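Local structure of fasciclin-1 (Drosophila melanogaster, 1O70) at residues 24-27 with 28-32; 242-245 with 246-249. The protein mediates neural cell adhesion as a membrane-anchored glycoprotein, of which this fragment holds the third and fourth FAS1 domains. All coordinates share one frame; numbering follows the deposited sequence.

Contact 1. Residues 24-27 with 28-32; sequences LRKF and YEVIM. With SO4 (sulfate ion), chain D.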
ATOM      1  N   LEU A  24      11.484  16.751  14.165  1.00 39.35           N
ATOM      2  CA  LEU A  24      11.164  16.113  15.435  1.00 39.75           C
ATOM      3  C   LEU A  24      10.265  16.921  16.369  1.00 39.43           C
ATOM      4  O   LEU A  24       9.355  16.362  16.983  1.00 40.42           O
ATOM      5  CB  LEU A  24      12.444  15.722  16.169  1.00 39.37           C
ATOM      6  CG  LEU A  24      12.866  14.271  15.959  1.00 39.92           C
ATOM      7  CD1 LEU A  24      14.027  13.969  16.893  1.00 41.28           C
ATOM      8  CD2 LEU A  24      11.699  13.320  16.263  1.00 40.60           C
ATOM      9  N   ARG A  25      10.500  18.224  16.489  1.00 38.24           N
ATOM     10  CA  ARG A  25       9.658  19.010  17.375  1.00 38.71           C
ATOM     11  C   ARG A  25       8.238  19.045  16.834  1.00 38.10           C
ATOM     12  O   ARG A  25       7.270  19.035  17.597  1.00 36.89           O
ATOM     13  CB  ARG A  25      10.178  20.438  17.526  1.00 38.06           C
ATOM     14  CG  ARG A  25      10.062  21.240  16.268  1.00 43.10           C
ATOM     15  CD  ARG A  25       9.729  22.694  16.553  1.00 44.19           C
ATOM     16  NE  ARG A  25       9.578  23.414  15.294  1.00 45.09           N
ATOM     17  CZ  ARG A  25       8.470  23.420  14.560  1.00 45.73           C
ATOM     18  NH1 ARG A  25       7.395  22.754  14.963  1.00 45.53           N
ATOM     19  NH2 ARG A  25       8.453  24.065  13.401  1.00 44.23           N
ATOM     20  N   LYS A  26       8.122  19.089  15.510  1.00 38.23           N
ATOM     21  CA  LYS A  26       6.822  19.124  14.847  1.00 38.19           C
ATOM     22  C   LYS A  26       6.102  17.797  15.078  1.00 38.29           C
ATOM     23  O   LYS A  26       4.898  17.775  15.358  1.00 37.77           O
ATOM     24  CB  LYS A  26       7.001  19.358  13.349  1.00 40.07           C
ATOM     25  CG  LYS A  26       5.702  19.407  12.570  1.00 42.14           C
ATOM     26  CD  LYS A  26       4.853  20.590  12.999  1.00 43.55           C
ATOM     27  CE  LYS A  26       3.551  20.647  12.218  1.00 44.35           C
ATOM     28  NZ  LYS A  26       2.771  21.874  12.550  1.00 45.75           N
ATOM     29  N   PHE A  27       6.845  16.695  14.968  1.00 36.96           N
ATOM     30  CA  PHE A  27       6.270  15.378  15.179  1.00 35.75           C
ATOM     31  C   PHE A  27       5.651  15.354  16.574  1.00 36.60           C
ATOM     32  O   PHE A  27       4.512  14.919  16.752  1.00 38.14           O
ATOM     33  CB  PHE A  27       7.342  14.288  15.054  1.00 33.68           C
ATOM     34  CG  PHE A  27       6.798  12.878  15.147  1.00 31.56           C
ATOM     35  CD1 PHE A  27       6.186  12.273  14.051  1.00 31.22           C
ATOM     36  CD2 PHE A  27       6.898  12.154  16.332  1.00 32.12           C
ATOM     37  CE1 PHE A  27       5.682  10.961  14.136  1.00 29.47           C
ATOM     38  CE2 PHE A  27       6.399  10.844  16.431  1.00 32.12           C
ATOM     39  CZ  PHE A  27       5.793  10.248  15.334  1.00 30.21           C
ATOM     40  N   TYR A  28       6.388  15.847  17.565  1.00 36.39           N
ATOM     41  CA  TYR A  28       5.875  15.853  18.930  1.00 36.39           C
ATOM     42  C   TYR A  28       4.738  16.850  19.109  1.00 36.91           C
ATOM     43  O   TYR A  28       3.819  16.619  19.896  1.00 37.29           O
ATOM     44  CB  TYR A  28       7.006  16.135  19.918  1.00 34.89           C
ATOM     45  CG  TYR A  28       8.025  15.024  19.977  1.00 34.59           C
ATOM     46  CD1 TYR A  28       9.394  15.312  19.977  1.00 33.58           C
ATOM     47  CD2 TYR A  28       7.628  13.680  20.034  1.00 32.80           C
ATOM     48  CE1 TYR A  28      10.345  14.302  20.030  1.00 30.29           C
ATOM     49  CE2 TYR A  28       8.576  12.658  20.089  1.00 32.34           C
ATOM     50  CZ  TYR A  28       9.940  12.984  20.089  1.00 32.21           C
ATOM     51  OH  TYR A  28      10.899  11.997  20.170  1.00 30.27           O
ATOM     52  N   GLU A  29       4.785  17.958  18.381  1.00 37.22           N
ATOM     53  CA  GLU A  29       3.701  18.918  18.476  1.00 38.75           C
ATOM     54  C   GLU A  29       2.431  18.239  17.982  1.00 38.34           C
ATOM     55  O   GLU A  29       1.380  18.345  18.613  1.00 38.17           O
ATOM     56  CB  GLU A  29       4.002  20.155  17.644  1.00 40.95           C
ATOM     57  CG  GLU A  29       4.691  21.238  18.436  1.00 42.55           C
ATOM     58  CD  GLU A  29       5.079  22.403  17.576  1.00 45.73           C
ATOM     59  OE1 GLU A  29       4.275  22.772  16.686  1.00 47.46           O
ATOM     60  OE2 GLU A  29       6.184  22.953  17.786  1.00 48.32           O
ATOM     61  N   VAL A  30       2.529  17.525  16.863  1.00 38.02           N
ATOM     62  CA  VAL A  30       1.368  16.820  16.340  1.00 36.54           C
ATOM     63  C   VAL A  30       0.857  15.829  17.383  1.00 37.25           C
ATOM     64  O   VAL A  30      -0.354  15.679  17.566  1.00 38.59           O
ATOM     65  CB  VAL A  30       1.689  16.065  15.027  1.00 35.27           C
ATOM     66  CG1 VAL A  30       0.502  15.190  14.622  1.00 32.16           C
ATOM     67  CG2 VAL A  30       1.990  17.069  13.915  1.00 32.29           C
ATOM     68  N   ILE A  31       1.766  15.158  18.081  1.00 37.15           N
ATOM     69  CA  ILE A  31       1.329  14.211  19.104  1.00 38.76           C
ATOM     70  C   ILE A  31       0.557  14.924  20.223  1.00 40.99           C
ATOM     71  O   ILE A  31      -0.417  14.386  20.756  1.00 41.60           O
ATOM     72  CB  ILE A  31       2.518  13.439  19.720  1.00 35.98           C
ATOM     73  CG1 ILE A  31       3.164  12.547  18.652  1.00 36.07           C
ATOM     74  CG2 ILE A  31       2.033  12.558  20.856  1.00 33.92           C
ATOM     75  CD1 ILE A  31       4.365  11.760  19.157  1.00 31.94           C
ATOM     76  N   MET A  32       0.989  16.135  20.566  1.00 42.78           N
ATOM     77  CA  MET A  32       0.330  16.913  21.613  1.00 46.19           C
ATOM     78  C   MET A  32      -1.110  17.255  21.227  1.00 47.90           C
ATOM     79  O   MET A  32      -2.033  17.053  22.020  1.00 47.42           O
ATOM     80  CB  MET A  32       1.135  18.187  21.903  1.00 46.88           C
ATOM     81  CG  MET A  32       2.463  17.914  22.605  1.00 48.47           C
ATOM     82  SD  MET A  32       3.574  19.336  22.697  1.00 50.44           S
ATOM     83  CE  MET A  32       2.984  20.109  24.182  1.00 51.95           C
TER
HETATM   84  S   SO4 D1627       5.659  24.501  11.827  1.00 83.17           S
HETATM   85  O1  SO4 D1627       6.513  23.424  11.280  1.00 83.14           O
HETATM   86  O2  SO4 D1627       6.196  25.816  11.432  1.00 83.14           O
HETATM   87  O3  SO4 D1627       4.287  24.343  11.313  1.00 83.17           O
HETATM   88  O4  SO4 D1627       5.632  24.407  13.302  1.00 82.82           O
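R25 and E29, one helical turn apart, make the charged contact. NH1 of the arginine stands 3.1 Å from E29 OE2, a salt bridge whose hydrogen bond is weak because the N-H is bent at 122°, even though guanidinium and carboxylate planes lie only 17° apart. The same guanidinium turns its edge to a sulfate ion, probably from the crystallisation liquor: R25 NH2 reaches sulfate O1 at 2.9 Å, and both NH1 and NH2 make weak, bent bonds to O4. K26 adds a fourth hydrogen bond, its chain bent at chi2 to bring NZ 3.2 Å from sulfate O3. Two basic side chains thus share the anion, and N55 of helix 55-60 touches both.

Backbone bonds of the i to i+4 kind run from Y28, E29, V30 and I31 back to L24, R25, K26 and F27, the regular pattern of helix 21-33, which belongs to the third FAS1 domain of the protein.

Apolar contacts line other sides of the helix, partly in the domain interior. CD2 of L24 lies 4.1 Å from Y28 CE1, the two side chains side by side and pointing the same way. Y28 CD2 also lies 4.1 Å from F27 CD2. Replacing Y28 with an alanine would probably leave that leucine methyl without its aromatic neighbour and cost F27 this one ring contact. F27 carries CG anti to its backbone N (chi1 -175°), which swings the ring to I31, where F27 CE2 meets I31 CD1 at 3.5 Å. L77 of helix 70-79 touches F27, V30 and I31, and F27 also rests on I50 and P53.

Contact 2. Residues 242-245 with 246-249; sequences YTMK and DLVK
T243 and D246 grip each other through two reciprocal bonds. The backbone N of T243 donates to D246 OD2 at 2.9 Å, almost straight at 175°, though it comes from above the carboxylate plane. In return D246 N makes a weak, bent bond to T243 OG1 (3.1 Å). The threonine hydroxyl can serve because chi1 (66°) tucks OG1 between its own backbone N and carbonyl carbon, facing the start of the helix. D246 N also bonds to T243 O at 2.7 Å, from well above the carbonyl plane. That oxygen takes a second bond, from L247 N, which arrives nearly in line with the C=O, so one carbonyl holds two successive amides of the first turn.

Beside this polar knot lies an apolar one. L247 spreads its two methyls over different partners: CD2 sits 3.6 Å from Y242 CB, the side chains crossing at about a right angle, while L247 CD1 meets M244 SD at 3.7 Å. The bend at chi2 (49°) brings the methionine sulfur round to that methyl.

Farther out, neighbouring strands fix the residues at the start of the helix. D292 accepts from M244 N, and the backbone of Y242 is tied at its N to T195 and at its O to H301. V270 of strand 265-273 touches M244, L247 and V248, and L259 touches Y242 and L247, so one side of the turn rests on strands of the fourth FAS1 domain. The reciprocal T243-D246 pairing is a capping box, with T243 as the N-cap of helix 244-253.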
ATOM      1  N   TYR A 242     -13.664  -0.048  -0.418  1.00 45.48           N
ATOM      2  CA  TYR A 242     -13.709  -1.121   0.549  1.00 43.96           C
ATOM      3  C   TYR A 242     -12.347  -1.435   1.134  1.00 42.43           C
ATOM      4  O   TYR A 242     -11.400  -1.717   0.398  1.00 42.63           O
ATOM      5  CB  TYR A 242     -14.311  -2.361  -0.105  1.00 45.10           C
ATOM      6  CG  TYR A 242     -15.697  -2.114  -0.655  1.00 48.67           C
ATOM      7  CD1 TYR A 242     -15.886  -1.429  -1.856  1.00 47.42           C
ATOM      8  CD2 TYR A 242     -16.827  -2.530   0.053  1.00 49.52           C
ATOM      9  CE1 TYR A 242     -17.168  -1.166  -2.335  1.00 50.26           C
ATOM     10  CE2 TYR A 242     -18.110  -2.271  -0.416  1.00 51.27           C
ATOM     11  CZ  TYR A 242     -18.273  -1.588  -1.610  1.00 51.24           C
ATOM     12  OH  TYR A 242     -19.542  -1.331  -2.070  1.00 53.72           O
ATOM     13  N   THR A 243     -12.230  -1.357   2.454  1.00 39.83           N
ATOM     14  CA  THR A 243     -10.962  -1.695   3.071  1.00 41.16           C
ATOM     15  C   THR A 243     -11.010  -3.200   3.244  1.00 40.96           C
ATOM     16  O   THR A 243     -12.089  -3.804   3.250  1.00 39.96           O
ATOM     17  CB  THR A 243     -10.754  -1.039   4.459  1.00 41.99           C
ATOM     18  OG1 THR A 243     -11.708  -1.559   5.396  1.00 43.02           O
ATOM     19  CG2 THR A 243     -10.903   0.466   4.361  1.00 40.98           C
ATOM     20  N   MET A 244      -9.843  -3.808   3.371  1.00 40.37           N
ATOM     21  CA  MET A 244      -9.791  -5.242   3.522  1.00 41.95           C
ATOM     22  C   MET A 244     -10.619  -5.619   4.758  1.00 44.49           C
ATOM     23  O   MET A 244     -11.251  -6.673   4.790  1.00 45.39           O
ATOM     24  CB  MET A 244      -8.331  -5.693   3.636  1.00 39.06           C
ATOM     25  CG  MET A 244      -8.060  -7.101   3.166  1.00 38.17           C
ATOM     26  SD  MET A 244      -8.736  -7.534   1.566  1.00 38.88           S
ATOM     27  CE  MET A 244      -7.512  -6.977   0.464  1.00 42.36           C
ATOM     28  N   LYS A 245     -10.650  -4.734   5.752  1.00 46.17           N
ATOM     29  CA  LYS A 245     -11.412  -4.982   6.975  1.00 47.74           C
ATOM     30  C   LYS A 245     -12.909  -4.924   6.692  1.00 47.45           C
ATOM     31  O   LYS A 245     -13.706  -5.505   7.427  1.00 46.57           O
ATOM     32  CB  LYS A 245     -11.050  -3.952   8.046  1.00 50.37           C
ATOM     33  CG  LYS A 245     -11.203  -4.448   9.466  1.00 53.80           C
ATOM     34  CD  LYS A 245     -10.689  -3.418  10.448  1.00 57.25           C
ATOM     35  CE  LYS A 245     -10.824  -3.906  11.885  1.00 60.56           C
ATOM     36  NZ  LYS A 245     -10.480  -2.841  12.878  1.00 61.84           N
ATOM     37  N   ASP A 246     -13.296  -4.218   5.631  1.00 46.89           N
ATOM     38  CA  ASP A 246     -14.709  -4.139   5.269  1.00 45.98           C
ATOM     39  C   ASP A 246     -15.116  -5.457   4.630  1.00 46.21           C
ATOM     40  O   ASP A 246     -16.128  -6.045   4.996  1.00 47.82           O
ATOM     41  CB  ASP A 246     -14.987  -3.012   4.264  1.00 42.60           C
ATOM     42  CG  ASP A 246     -14.800  -1.625   4.855  1.00 41.32           C
ATOM     43  OD1 ASP A 246     -14.924  -1.462   6.092  1.00 38.51           O
ATOM     44  OD2 ASP A 246     -14.554  -0.684   4.070  1.00 40.27           O
ATOM     45  N   LEU A 247     -14.312  -5.920   3.680  1.00 46.62           N
ATOM     46  CA  LEU A 247     -14.603  -7.164   2.983  1.00 47.65           C
ATOM     47  C   LEU A 247     -14.739  -8.321   3.970  1.00 47.81           C
ATOM     48  O   LEU A 247     -15.572  -9.207   3.788  1.00 46.13           O
ATOM     49  CB  LEU A 247     -13.498  -7.463   1.968  1.00 47.38           C
ATOM     50  CG  LEU A 247     -13.189  -6.297   1.026  1.00 48.46           C
ATOM     51  CD1 LEU A 247     -12.045  -6.675   0.107  1.00 48.72           C
ATOM     52  CD2 LEU A 247     -14.432  -5.933   0.219  1.00 46.23           C
ATOM     53  N   VAL A 248     -13.920  -8.301   5.018  1.00 48.56           N
ATOM     54  CA  VAL A 248     -13.958  -9.346   6.037  1.00 49.73           C
ATOM     55  C   VAL A 248     -15.295  -9.302   6.778  1.00 51.62           C
ATOM     56  O   VAL A 248     -15.963 -10.326   6.929  1.00 51.47           O
ATOM     57  CB  VAL A 248     -12.802  -9.182   7.061  1.00 48.30           C
ATOM     58  CG1 VAL A 248     -12.971 -10.165   8.208  1.00 45.18           C
ATOM     59  CG2 VAL A 248     -11.472  -9.415   6.375  1.00 46.40           C
ATOM     60  N   LYS A 249     -15.684  -8.111   7.225  1.00 52.71           N
ATOM     61  CA  LYS A 249     -16.940  -7.933   7.946  1.00 54.32           C
ATOM     62  C   LYS A 249     -18.137  -8.319   7.077  1.00 54.84           C
ATOM     63  O   LYS A 249     -19.074  -8.957   7.556  1.00 53.72           O
ATOM     64  CB  LYS A 249     -17.081  -6.483   8.408  1.00 55.55           C
ATOM     65  CG  LYS A 249     -18.356  -6.186   9.168  1.00 57.91           C
ATOM     66  CD  LYS A 249     -18.409  -4.719   9.568  1.00 60.81           C
ATOM     67  CE  LYS A 249     -19.667  -4.406  10.368  1.00 62.69           C
ATOM     68  NZ  LYS A 249     -19.780  -2.955  10.693  1.00 64.28           N
TER

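Both contacts are local, but contact 1 lies wholly within helix 21-33, while contact 2 spans the loop-to-helix junction at the start of helix 244-253. They belong to different FAS1 domains of the pair: contact 1 to the third, contact 2 to the fourth. Their centres lie 32 Å apart and they do not touch. Both are partly buried. In contact 1, R25 and K26 gather round a sulfate on the surface, with E29 paired to the arginine, while the apolar flank faces other helices and strand 48-53. In contact 2 short polar groups bond to backbone amides and the apolar flank lies against strands of the sheet, nearer the centre of the chain.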